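Local coordinates for protein gamma-glutamylcyclotransferase (Homo sapiens, PDB 3CRY) that catalyses the release of 5-oxoproline from gamma-glutamyl dipeptides as a homodimer, and may contribute to glutathione homeostasis and, through cytochrome c release, to apoptosis, at residues Arg30-Leu33 and Ser37-Phe40; Phe41-Leu46 and Asn150-Glu155; Val110-Ala113 and Glu119-Cys122; Met145-Asn150 and Glu155-Leu160. The protein carries 1 engineered substitution. All coordinates share one frame; numbering follows the deposited sequence. Where two conformers were deposited one is given.

Contact 1 of 4, residues Arg30-Leu33 and Ser37-Phe40; sequences RIHL and SAAF
The outer end of Ile31 rests on the methyl group of Ala38, its CD1 4.1 Å from Ala38 CB. Two extended torsions give it this reach: CG1 lies anti to the backbone N (chi1 -166°) and the chain stays straight at the next bond, so that CD1 is thrust out of the helix. One residue on, the His32 ring arrives at the same alanine edge-first. His32 NE2 donates to Ala38 O at 2.7 Å, with an N-H...O angle of 174°, and the acceptor sits within 3° of the ring plane. On the carbonyl side the donor is tilted out of plane. The bond tells that NE2 carries a proton, while His32 CD2 passes 4.1 Å from Ala38 CB. Ala38 is thus held by two carbon contacts on its methyl and one short, nearly straight bond on its carbonyl, as the chain turns from helix 28-34 into strand 39-46 of the five-stranded antiparallel sheet. An alanine in place of His32 would probably leave the Ala38 carbonyl without its ring N-H mate and the turn less firmly tied to the helix. From strand 77-87, Trp84 packs on Ile31 and Met86 on Ala38. The side chain of Ile31 also comes about 4 Å from that of Tyr19, inferred to bind substrate, and about 8 Å from that of Gln98, the engineered residue at the catalytic proton-acceptor position.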
loop_
_atom_site.group_PDB
_atom_site.type_symbol
_atom_site.label_atom_id
_atom_site.label_comp_id
_atom_site.label_asym_id
_atom_site.label_seq_id
_atom_site.Cartn_x
_atom_site.Cartn_y
_atom_site.Cartn_z
ATOM N N ARG A 30 -8.810 22.484 4.137
ATOM C CA ARG A 30 -7.463 21.952 4.034
ATOM C C ARG A 30 -7.245 21.288 2.685
ATOM O O ARG A 30 -6.264 21.601 2.012
ATOM C CB ARG A 30 -7.112 20.980 5.169
ATOM C CG ARG A 30 -5.750 20.280 4.991
ATOM C CD ARG A 30 -4.566 21.236 4.926
ATOM N NE ARG A 30 -3.362 20.505 4.517
ATOM C CZ ARG A 30 -2.123 20.982 4.577
ATOM N NH1 ARG A 30 -1.892 22.207 5.026
ATOM N NH2 ARG A 30 -1.115 20.220 4.192
ATOM N N ILE A 31 -8.136 20.374 2.289
ATOM C CA ILE A 31 -7.924 19.690 1.003
ATOM C C ILE A 31 -7.954 20.691 -0.170
ATOM O O ILE A 31 -7.240 20.521 -1.154
ATOM C CB ILE A 31 -8.915 18.509 0.737
ATOM C CG1 ILE A 31 -8.428 17.627 -0.440
ATOM C CG2 ILE A 31 -10.355 18.997 0.591
ATOM C CD1 ILE A 31 -9.273 16.338 -0.681
ATOM N N HIS A 32 -8.783 21.726 -0.049
ATOM C CA HIS A 32 -8.894 22.731 -1.124
ATOM C C HIS A 32 -7.674 23.625 -1.317
ATOM O O HIS A 32 -7.526 24.252 -2.389
ATOM C CB HIS A 32 -10.162 23.560 -0.919
ATOM C CG HIS A 32 -11.397 22.874 -1.415
ATOM N ND1 HIS A 32 -12.669 23.321 -1.123
ATOM C CD2 HIS A 32 -11.556 21.783 -2.222
ATOM C CE1 HIS A 32 -13.559 22.555 -1.737
ATOM N NE2 HIS A 32 -12.909 21.620 -2.423
ATOM N N LEU A 33 -6.801 23.709 -0.317
ATOM C CA LEU A 33 -5.550 24.494 -0.470
ATOM C C LEU A 33 -4.732 24.105 -1.700
ATOM O O LEU A 33 -4.264 24.984 -2.447
ATOM C CB LEU A 33 -4.656 24.419 0.773
ATOM C CG LEU A 33 -5.066 25.276 1.968
ATOM C CD1 LEU A 33 -4.178 24.909 3.158
ATOM C CD2 LEU A 33 -4.960 26.795 1.665
ATOM N N SER A 37 -10.548 21.837 -6.702
ATOM C CA SER A 37 -11.749 21.337 -7.393
ATOM C C SER A 37 -12.305 20.011 -6.808
ATOM O O SER A 37 -13.300 19.493 -7.304
ATOM C CB SER A 37 -11.538 21.228 -8.904
ATOM O OG SER A 37 -10.577 20.247 -9.213
ATOM N N ALA A 38 -11.651 19.479 -5.773
ATOM C CA ALA A 38 -12.184 18.310 -5.050
ATOM C C ALA A 38 -13.615 18.591 -4.591
ATOM O O ALA A 38 -13.916 19.677 -4.082
ATOM C CB ALA A 38 -11.306 17.973 -3.847
ATOM N N ALA A 39 -14.494 17.614 -4.768
ATOM C CA ALA A 39 -15.883 17.744 -4.338
ATOM C C ALA A 39 -16.254 16.630 -3.366
ATOM O O ALA A 39 -15.913 15.455 -3.587
ATOM C CB ALA A 39 -16.803 17.715 -5.541
ATOM N N PHE A 40 -16.934 16.988 -2.277
ATOM C CA PHE A 40 -17.443 15.982 -1.336
ATOM C C PHE A 40 -18.324 14.975 -2.071
ATOM O O PHE A 40 -19.223 15.364 -2.827
ATOM C CB PHE A 40 -18.261 16.632 -0.208
ATOM C CG PHE A 40 -18.868 15.626 0.758
ATOM C CD1 PHE A 40 -18.123 15.133 1.829
ATOM C CD2 PHE A 40 -20.182 15.162 0.581
ATOM C CE1 PHE A 40 -18.687 14.199 2.717
ATOM C CE2 PHE A 40 -20.748 14.219 1.462
ATOM C CZ PHE A 40 -19.983 13.731 2.530
#

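Contact 2 of 4, residues Phe41-Leu46 and Asn150-Glu155; sequences FCVARL and NGLPLE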
loop_
_atom_site.group_PDB
_atom_site.type_symbol
_atom_site.label_atom_id
_atom_site.label_comp_id
_atom_site.label_asym_id
_atom_site.label_seq_id
_atom_site.Cartn_x
_atom_site.Cartn_y
_atom_site.Cartn_z
ATOM N N PHE A 41 -18.060 13.686 -1.830
ATOM C CA PHE A 41 -18.835 12.593 -2.437
ATOM C C PHE A 41 -19.653 11.830 -1.398
ATOM O O PHE A 41 -20.870 11.711 -1.546
ATOM C CB PHE A 41 -17.911 11.668 -3.232
ATOM C CG PHE A 41 -18.624 10.621 -4.056
ATOM C CD1 PHE A 41 -19.177 10.955 -5.288
ATOM C CD2 PHE A 41 -18.672 9.295 -3.631
ATOM C CE1 PHE A 41 -19.819 9.981 -6.080
ATOM C CE2 PHE A 41 -19.314 8.312 -4.406
ATOM C CZ PHE A 41 -19.888 8.659 -5.635
ATOM N N CYS A 42 -18.999 11.303 -0.357
ATOM C CA CYS A 42 -19.736 10.660 0.749
ATOM C C CYS A 42 -18.810 10.345 1.915
ATOM O O CYS A 42 -17.585 10.423 1.776
ATOM C CB CYS A 42 -20.384 9.365 0.267
ATOM S SG CYS A 42 -19.244 8.036 -0.151
ATOM N N VAL A 43 -19.417 10.016 3.062
ATOM C CA VAL A 43 -18.720 9.463 4.217
ATOM C C VAL A 43 -18.676 7.948 4.033
ATOM O O VAL A 43 -19.634 7.357 3.531
ATOM C CB VAL A 43 -19.488 9.791 5.515
ATOM C CG1 VAL A 43 -18.840 9.121 6.725
ATOM C CG2 VAL A 43 -19.528 11.311 5.718
ATOM N N ALA A 44 -17.568 7.332 4.416
ATOM C CA ALA A 44 -17.433 5.877 4.243
ATOM C C ALA A 44 -16.535 5.225 5.288
ATOM O O ALA A 44 -15.686 5.894 5.902
ATOM C CB ALA A 44 -16.960 5.545 2.823
ATOM N N ARG A 45 -16.722 3.909 5.460
ATOM C CA ARG A 45 -15.982 3.123 6.447
ATOM C C ARG A 45 -15.036 2.140 5.763
ATOM O O ARG A 45 -15.449 1.381 4.872
ATOM C CB ARG A 45 -16.965 2.362 7.365
ATOM C CG ARG A 45 -16.291 1.335 8.282
ATOM C CD ARG A 45 -17.146 0.840 9.459
ATOM N NE ARG A 45 -18.487 0.391 9.095
ATOM C CZ ARG A 45 -19.435 0.093 9.991
ATOM N NH1 ARG A 45 -19.191 0.194 11.303
ATOM N NH2 ARG A 45 -20.638 -0.314 9.590
ATOM N N LEU A 46 -13.766 2.162 6.180
ATOM C CA LEU A 46 -12.809 1.157 5.756
ATOM C C LEU A 46 -12.723 0.068 6.828
ATOM O O LEU A 46 -12.270 0.304 7.953
ATOM C CB LEU A 46 -11.445 1.795 5.421
ATOM C CG LEU A 46 -10.316 0.843 5.003
ATOM C CD1 LEU A 46 -10.632 0.098 3.713
ATOM C CD2 LEU A 46 -8.998 1.623 4.884
ATOM N N ASN A 150 -17.789 17.217 8.061
ATOM C CA ASN A 150 -18.221 16.312 7.005
ATOM C C ASN A 150 -19.067 15.121 7.468
ATOM O O ASN A 150 -19.317 14.199 6.704
ATOM C CB ASN A 150 -17.026 15.937 6.104
ATOM C CG ASN A 150 -16.645 17.065 5.150
ATOM O OD1 ASN A 150 -17.509 17.693 4.519
ATOM N ND2 ASN A 150 -15.353 17.356 5.060
ATOM N N GLY A 151 -19.503 15.151 8.725
ATOM C CA GLY A 151 -20.507 14.204 9.225
ATOM C C GLY A 151 -20.047 12.773 9.475
ATOM O O GLY A 151 -20.819 11.838 9.252
ATOM N N LEU A 152 -18.810 12.572 9.949
ATOM C CA LEU A 152 -18.412 11.211 10.356
ATOM C C LEU A 152 -19.242 10.801 11.590
ATOM O O LEU A 152 -19.707 11.670 12.336
ATOM C CB LEU A 152 -16.905 11.143 10.648
ATOM C CG LEU A 152 -15.977 10.846 9.465
ATOM C CD1 LEU A 152 -16.166 11.729 8.273
ATOM C CD2 LEU A 152 -14.535 10.853 9.925
ATOM N N PRO A 153 -19.456 9.481 11.800
ATOM C CA PRO A 153 -20.269 9.052 12.956
ATOM C C PRO A 153 -19.781 9.642 14.281
ATOM O O PRO A 153 -18.573 9.749 14.522
ATOM C CB PRO A 153 -20.154 7.511 12.917
ATOM C CG PRO A 153 -19.983 7.226 11.420
ATOM C CD PRO A 153 -19.005 8.325 10.999
ATOM N N LEU A 154 -20.719 10.039 15.141
ATOM C CA LEU A 154 -20.330 10.759 16.352
ATOM C C LEU A 154 -19.426 9.920 17.246
ATOM O O LEU A 154 -18.546 10.465 17.919
ATOM C CB LEU A 154 -21.568 11.286 17.121
ATOM C CG LEU A 154 -22.497 12.233 16.326
ATOM C CD1 LEU A 154 -23.912 12.181 16.874
ATOM C CD2 LEU A 154 -22.008 13.688 16.290
ATOM N N GLU A 155 -19.617 8.601 17.257
ATOM C CA GLU A 155 -18.752 7.766 18.078
ATOM C C GLU A 155 -17.330 7.680 17.517
ATOM O O GLU A 155 -16.362 7.578 18.282
ATOM C CB GLU A 155 -19.338 6.384 18.347
ATOM C CG GLU A 155 -18.533 5.586 19.378
ATOM C CD GLU A 155 -17.872 6.445 20.481
ATOM O OE1 GLU A 155 -16.624 6.353 20.620
ATOM O OE2 GLU A 155 -18.582 7.193 21.216
#
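Val43 points its fork at the 150-155 segment, and each prong meets a different kind of surface. CG1, anti to the backbone N (chi1 175°), is turned to apolar carbon: it lies 4.0 Å from CD1 of Leu152 and 4.4 Å from CD of Pro153. CG2, beside the backbone N, is turned to backbone oxygens instead, 3.1 Å from Asn150 O and 3.8 Å from Gly151 O. The first of these is a close methyl-to-carbonyl approach, evidence of snug packing rather than of a polar bond. The Val43 and Leu152 side chains meet at a slant; Leu152 has CG beside its own backbone N (chi1 -88°), and its end swings nearer the strand than its first bond would suggest. Trp80 of strand 77-87 packs against both Val43 and Pro153. The amide of Asn150 looks elsewhere, its ND2 bonded to Leu26 O and Thr28 OG1. On the strand side, Phe41 and Cys42 both face Val83, a classic beta bulge just ahead of Val43. The segment packed on Val43 owes its path to a Schellman motif that ends helix 137-149: Gly151, with positive phi (74°), is the C-prime residue, Gly151 N bonds to Lys148 O and Leu152 N to Ala147 O, before Pro153 takes the N-cap position of helix 154-161.

Contact 3 of 4, residues Val110-Ala113 and Glu119-Cys122; sequences VKVA and EITC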
loop_
_atom_site.group_PDB
_atom_site.type_symbol
_atom_site.label_atom_id
_atom_site.label_comp_id
_atom_site.label_asym_id
_atom_site.label_seq_id
_atom_site.Cartn_x
_atom_site.Cartn_y
_atom_site.Cartn_z
ATOM N N VAL A 110 -8.461 0.927 -2.099
ATOM C CA VAL A 110 -9.271 0.322 -1.034
ATOM C C VAL A 110 -10.736 0.270 -1.416
ATOM O O VAL A 110 -11.190 1.041 -2.248
ATOM C CB VAL A 110 -9.124 1.063 0.326
ATOM C CG1 VAL A 110 -7.733 0.850 0.920
ATOM C CG2 VAL A 110 -9.456 2.537 0.177
ATOM N N LYS A 111 -11.469 -0.653 -0.793
ATOM C CA LYS A 111 -12.904 -0.721 -0.986
ATOM C C LYS A 111 -13.544 -0.331 0.348
ATOM O O LYS A 111 -13.226 -0.895 1.395
ATOM C CB LYS A 111 -13.295 -2.126 -1.444
ATOM C CG LYS A 111 -12.933 -2.349 -2.902
ATOM C CD LYS A 111 -12.974 -3.815 -3.308
ATOM C CE LYS A 111 -12.700 -3.952 -4.802
ATOM N NZ LYS A 111 -12.879 -5.363 -5.287
ATOM N N VAL A 112 -14.398 0.683 0.294
ATOM C CA VAL A 112 -15.025 1.229 1.502
ATOM C C VAL A 112 -16.548 1.113 1.398
ATOM O O VAL A 112 -17.095 0.923 0.302
ATOM C CB VAL A 112 -14.580 2.700 1.768
ATOM C CG1 VAL A 112 -13.041 2.776 1.987
ATOM C CG2 VAL A 112 -15.009 3.617 0.617
ATOM N N ALA A 113 -17.223 1.179 2.538
ATOM C CA ALA A 113 -18.675 0.997 2.605
ATOM C C ALA A 113 -19.339 2.289 3.060
ATOM O O ALA A 113 -18.931 2.886 4.057
ATOM C CB ALA A 113 -19.010 -0.150 3.574
ATOM N N GLU A 119 -20.655 -0.541 -1.550
ATOM C CA GLU A 119 -19.200 -0.587 -1.677
ATOM C C GLU A 119 -18.700 0.382 -2.755
ATOM O O GLU A 119 -19.278 0.477 -3.848
ATOM C CB GLU A 119 -18.713 -2.013 -1.959
ATOM C CG GLU A 119 -17.196 -2.174 -1.885
ATOM C CD GLU A 119 -16.779 -3.622 -1.746
ATOM O OE1 GLU A 119 -16.577 -4.280 -2.789
ATOM O OE2 GLU A 119 -16.646 -4.084 -0.586
ATOM N N ILE A 120 -17.615 1.083 -2.429
ATOM C CA ILE A 120 -16.996 2.080 -3.315
ATOM C C ILE A 120 -15.511 1.776 -3.448
ATOM O O ILE A 120 -14.852 1.523 -2.446
ATOM C CB ILE A 120 -17.035 3.505 -2.694
ATOM C CG1 ILE A 120 -18.382 3.824 -2.057
ATOM C CG2 ILE A 120 -16.643 4.559 -3.742
ATOM C CD1 ILE A 120 -18.545 5.296 -1.807
ATOM N N THR A 121 -14.981 1.818 -4.674
ATOM C CA THR A 121 -13.525 1.649 -4.874
ATOM C C THR A 121 -12.805 3.001 -4.894
ATOM O O THR A 121 -13.128 3.871 -5.719
ATOM C CB THR A 121 -13.216 0.840 -6.154
ATOM O OG1 THR A 121 -13.898 -0.420 -6.074
ATOM C CG2 THR A 121 -11.713 0.602 -6.324
ATOM N N CYS A 122 -11.803 3.164 -4.021
ATOM C CA CYS A 122 -11.121 4.455 -3.863
ATOM C C CYS A 122 -9.596 4.390 -3.935
ATOM O O CYS A 122 -8.998 3.399 -3.536
ATOM C CB CYS A 122 -11.449 5.061 -2.492
ATOM S SG CYS A 122 -13.181 5.457 -2.233
#
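Val110 O accepts the backbone N-H of Cys122, Cys122 N lying 2.8 Å from it with an N-H...O angle of 171°. Thr121 CA leans its hydrogen on the same acceptor, 3.6 Å from Val110 O. The return bond runs from Val110 N to Cys122 O at 2.9 Å. Two residues along, Val112 and Ile120 repeat this exchange, Ile120 N donating to Val112 O at 2.8 Å and Val112 N to Ile120 O. Val110-Cys122 and Val112-Ile120 are therefore hydrogen-bonded antiparallel pairs, with the non-hydrogen-bonded pair Lys111-Thr121 between them, where Lys111 CA-H approaches Ile120 O. This is the beta hairpin of strands 106-114 and 119-126, whose segments run at 146° to each other, a marked twist. Strand 119-126 is outermost in the five-stranded sheet, yet Ile120 and Cys122 touch Leu18 of strand 16-21 at its other border, consistent with a strongly curled, barrel-like sheet. On this inner face Val112 has CG1 anti to the carbonyl carbon (chi1 -61°), which turns CG2 across the pair, 3.9 Å from both Ile120 CB and Cys122 SG. Val112 and Cys122 also pack on Phe20, inferred to bind substrate. On the other face the extended chain of Lys111 runs beside Thr121, pointing the same way, while Glu119 slants across it with OE1 3.7 Å from Lys111 CD. The charged ends stay apart, Lys111 NZ being 4.6 Å from Glu119 OE1; the lysine instead makes a weak hydrogen bond to Asn92 OD1 of the second subunit.

Contact 4 of 4, residues Met145-Asn150 and Glu155-Leu160; sequences MGAKEN and EYQEKL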
loop_
_atom_site.group_PDB
_atom_site.type_symbol
_atom_site.label_atom_id
_atom_site.label_comp_id
_atom_site.label_asym_id
_atom_site.label_seq_id
_atom_site.Cartn_x
_atom_site.Cartn_y
_atom_site.Cartn_z
ATOM N N MET A 145 -11.865 18.805 13.315
ATOM C CA MET A 145 -12.722 19.777 12.600
ATOM C C MET A 145 -13.321 19.174 11.338
ATOM O O MET A 145 -14.514 19.333 11.067
ATOM C CB MET A 145 -11.922 21.022 12.230
ATOM C CG MET A 145 -11.672 21.949 13.413
ATOM S SD MET A 145 -10.576 23.320 12.965
ATOM C CE MET A 145 -11.534 24.157 11.702
ATOM N N GLY A 146 -12.474 18.488 10.573
ATOM C CA GLY A 146 -12.922 17.862 9.320
ATOM C C GLY A 146 -13.933 16.756 9.589
ATOM O O GLY A 146 -14.915 16.603 8.848
ATOM N N ALA A 147 -13.693 15.969 10.641
ATOM C CA ALA A 147 -14.590 14.861 10.975
ATOM C C ALA A 147 -15.983 15.404 11.323
ATOM O O ALA A 147 -17.012 14.842 10.935
ATOM C CB ALA A 147 -14.006 14.037 12.132
ATOM N N LYS A 148 -16.016 16.511 12.057
ATOM C CA LYS A 148 -17.289 17.104 12.460
ATOM C C LYS A 148 -18.001 17.745 11.264
ATOM O O LYS A 148 -19.185 17.496 11.023
ATOM C CB LYS A 148 -17.028 18.149 13.544
ATOM C CG LYS A 148 -18.276 18.824 14.045
ATOM C CD LYS A 148 -17.924 19.686 15.247
ATOM C CE LYS A 148 -19.171 20.067 15.999
ATOM N NZ LYS A 148 -19.637 21.374 15.514
ATOM N N GLU A 149 -17.260 18.544 10.496
ATOM C CA GLU A 149 -17.801 19.270 9.340
ATOM C C GLU A 149 -18.446 18.343 8.315
ATOM O O GLU A 149 -19.493 18.665 7.737
ATOM C CB GLU A 149 -16.661 20.047 8.672
ATOM C CG GLU A 149 -16.980 20.677 7.325
ATOM C CD GLU A 149 -15.738 21.284 6.689
ATOM O OE1 GLU A 149 -14.907 20.500 6.174
ATOM O OE2 GLU A 149 -15.580 22.531 6.734
ATOM N N ASN A 150 -17.789 17.217 8.061
ATOM C CA ASN A 150 -18.221 16.312 7.005
ATOM C C ASN A 150 -19.067 15.121 7.468
ATOM O O ASN A 150 -19.317 14.199 6.704
ATOM C CB ASN A 150 -17.026 15.937 6.104
ATOM C CG ASN A 150 -16.645 17.065 5.150
ATOM O OD1 ASN A 150 -17.509 17.693 4.519
ATOM N ND2 ASN A 150 -15.353 17.356 5.060
ATOM N N GLU A 155 -19.617 8.601 17.257
ATOM C CA GLU A 155 -18.752 7.766 18.078
ATOM C C GLU A 155 -17.330 7.680 17.517
ATOM O O GLU A 155 -16.362 7.578 18.282
ATOM C CB GLU A 155 -19.338 6.384 18.347
ATOM C CG GLU A 155 -18.533 5.586 19.378
ATOM C CD GLU A 155 -17.872 6.445 20.481
ATOM O OE1 GLU A 155 -16.624 6.353 20.620
ATOM O OE2 GLU A 155 -18.582 7.193 21.216
ATOM N N TYR A 156 -17.191 7.764 16.192
ATOM C CA TYR A 156 -15.846 7.841 15.619
ATOM C C TYR A 156 -15.206 9.189 15.948
ATOM O O TYR A 156 -14.013 9.256 16.238
ATOM C CB TYR A 156 -15.846 7.563 14.111
ATOM C CG TYR A 156 -14.446 7.437 13.537
ATOM C CD1 TYR A 156 -13.712 6.243 13.679
ATOM C CD2 TYR A 156 -13.853 8.504 12.856
ATOM C CE1 TYR A 156 -12.444 6.116 13.173
ATOM C CE2 TYR A 156 -12.562 8.391 12.332
ATOM C CZ TYR A 156 -11.861 7.179 12.490
ATOM O OH TYR A 156 -10.584 7.028 12.007
ATOM N N GLN A 157 -15.992 10.269 15.896
ATOM C CA GLN A 157 -15.505 11.569 16.330
ATOM C C GLN A 157 -14.970 11.554 17.778
ATOM O O GLN A 157 -13.953 12.185 18.060
ATOM C CB GLN A 157 -16.599 12.625 16.182
ATOM C CG GLN A 157 -16.968 12.910 14.728
ATOM C CD GLN A 157 -17.853 14.137 14.603
ATOM O OE1 GLN A 157 -17.556 15.216 15.163
ATOM N NE2 GLN A 157 -18.958 13.982 13.880
ATOM N N GLU A 158 -15.643 10.818 18.673
ATOM C CA GLU A 158 -15.151 10.660 20.045
ATOM C C GLU A 158 -13.794 9.950 20.114
ATOM O O GLU A 158 -12.919 10.340 20.890
ATOM C CB GLU A 158 -16.211 9.952 20.919
ATOM C CG GLU A 158 -17.418 10.845 21.224
ATOM C CD GLU A 158 -17.033 12.154 21.895
ATOM O OE1 GLU A 158 -16.363 12.114 22.959
ATOM O OE2 GLU A 158 -17.380 13.225 21.344
ATOM N N LYS A 159 -13.607 8.922 19.282
ATOM C CA LYS A 159 -12.323 8.257 19.159
ATOM C C LYS A 159 -11.215 9.239 18.705
ATOM O O LYS A 159 -10.118 9.253 19.265
ATOM C CB LYS A 159 -12.409 7.084 18.180
ATOM C CG LYS A 159 -13.157 5.874 18.689
ATOM C CD LYS A 159 -12.943 4.670 17.740
ATOM C CE LYS A 159 -11.458 4.217 17.610
ATOM N NZ LYS A 159 -11.339 2.853 16.962
ATOM N N LEU A 160 -11.497 10.053 17.685
ATOM C CA LEU A 160 -10.512 11.058 17.255
ATOM C C LEU A 160 -10.182 12.069 18.358
ATOM O O LEU A 160 -9.017 12.439 18.559
ATOM C CB LEU A 160 -11.000 11.833 16.021
ATOM C CG LEU A 160 -11.166 10.948 14.777
ATOM C CD1 LEU A 160 -11.894 11.778 13.697
ATOM C CD2 LEU A 160 -9.816 10.369 14.299
HETATM O O HOH W 1 -20.749 16.067 12.837
#
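Apolar contact between the helices centres on Ala147, whose methyl faces helix 154-161. Leu160 CD1 presses to 3.5 Å from Ala147 CB, tighter than usual for two carbons, and Gln157 CG lies beside the same methyl at 4.1 Å. Van der Waals contact continues along the Gln157 amide. With CG beside its own backbone N (chi1 -67°) and the chain extended at the next bond (chi2 -169°), the Gln157 side chain crosses to the flank of Lys148, where OE1 sits 3.3 Å from Lys148 CA and 3.4 Å from Lys148 CB. The polar contacts belong to the other end of the amide, fixed by two bonds: Gln157 NE2 donates to Leu152 O in the linker, and to a water at 2.9 Å. That water in turn donates to Lys148 O at 2.8 Å, bridging the two segments. A leucine in place of Gln157 would probably leave both the water and the Leu152 carbonyl without their amide partner, loosening the tie between linker and helix. The two segments run nearly antiparallel, at 171°, with axes 10.0 Å apart at closest approach. Together they form a helical pair packed against strands: Leu160 reaches Leu51 of strand 49-56 as well as Ile143 and Cys144 of helix 137-149, while Tyr156 packs on Leu51 and on Val79 of strand 77-87, its ring meeting that of Trp80.

Overall arrangement
From the N terminus, contact 1 closes first, joining helix 28-34 to the start of strand 39-46 across a short turn. The same strand then opens contact 2, which is completed only at residues 150-155, more than a hundred residues later. Contact 3, the hairpin of strands 106-114 and 119-126, is nested within that long loop, and its first strand neighbours 39-46 in the sheet: Arg45 N lies 2.8 Å from Ala113 O. Contact 4 closes the short linker between helices 137-149 and 154-161 and crosses contact 2, their segments alternating and sharing Asn150 and Glu155. Asn150 also packs on Phe40, so contact 1 abuts both, and the helical pair is tied to the curled sheet.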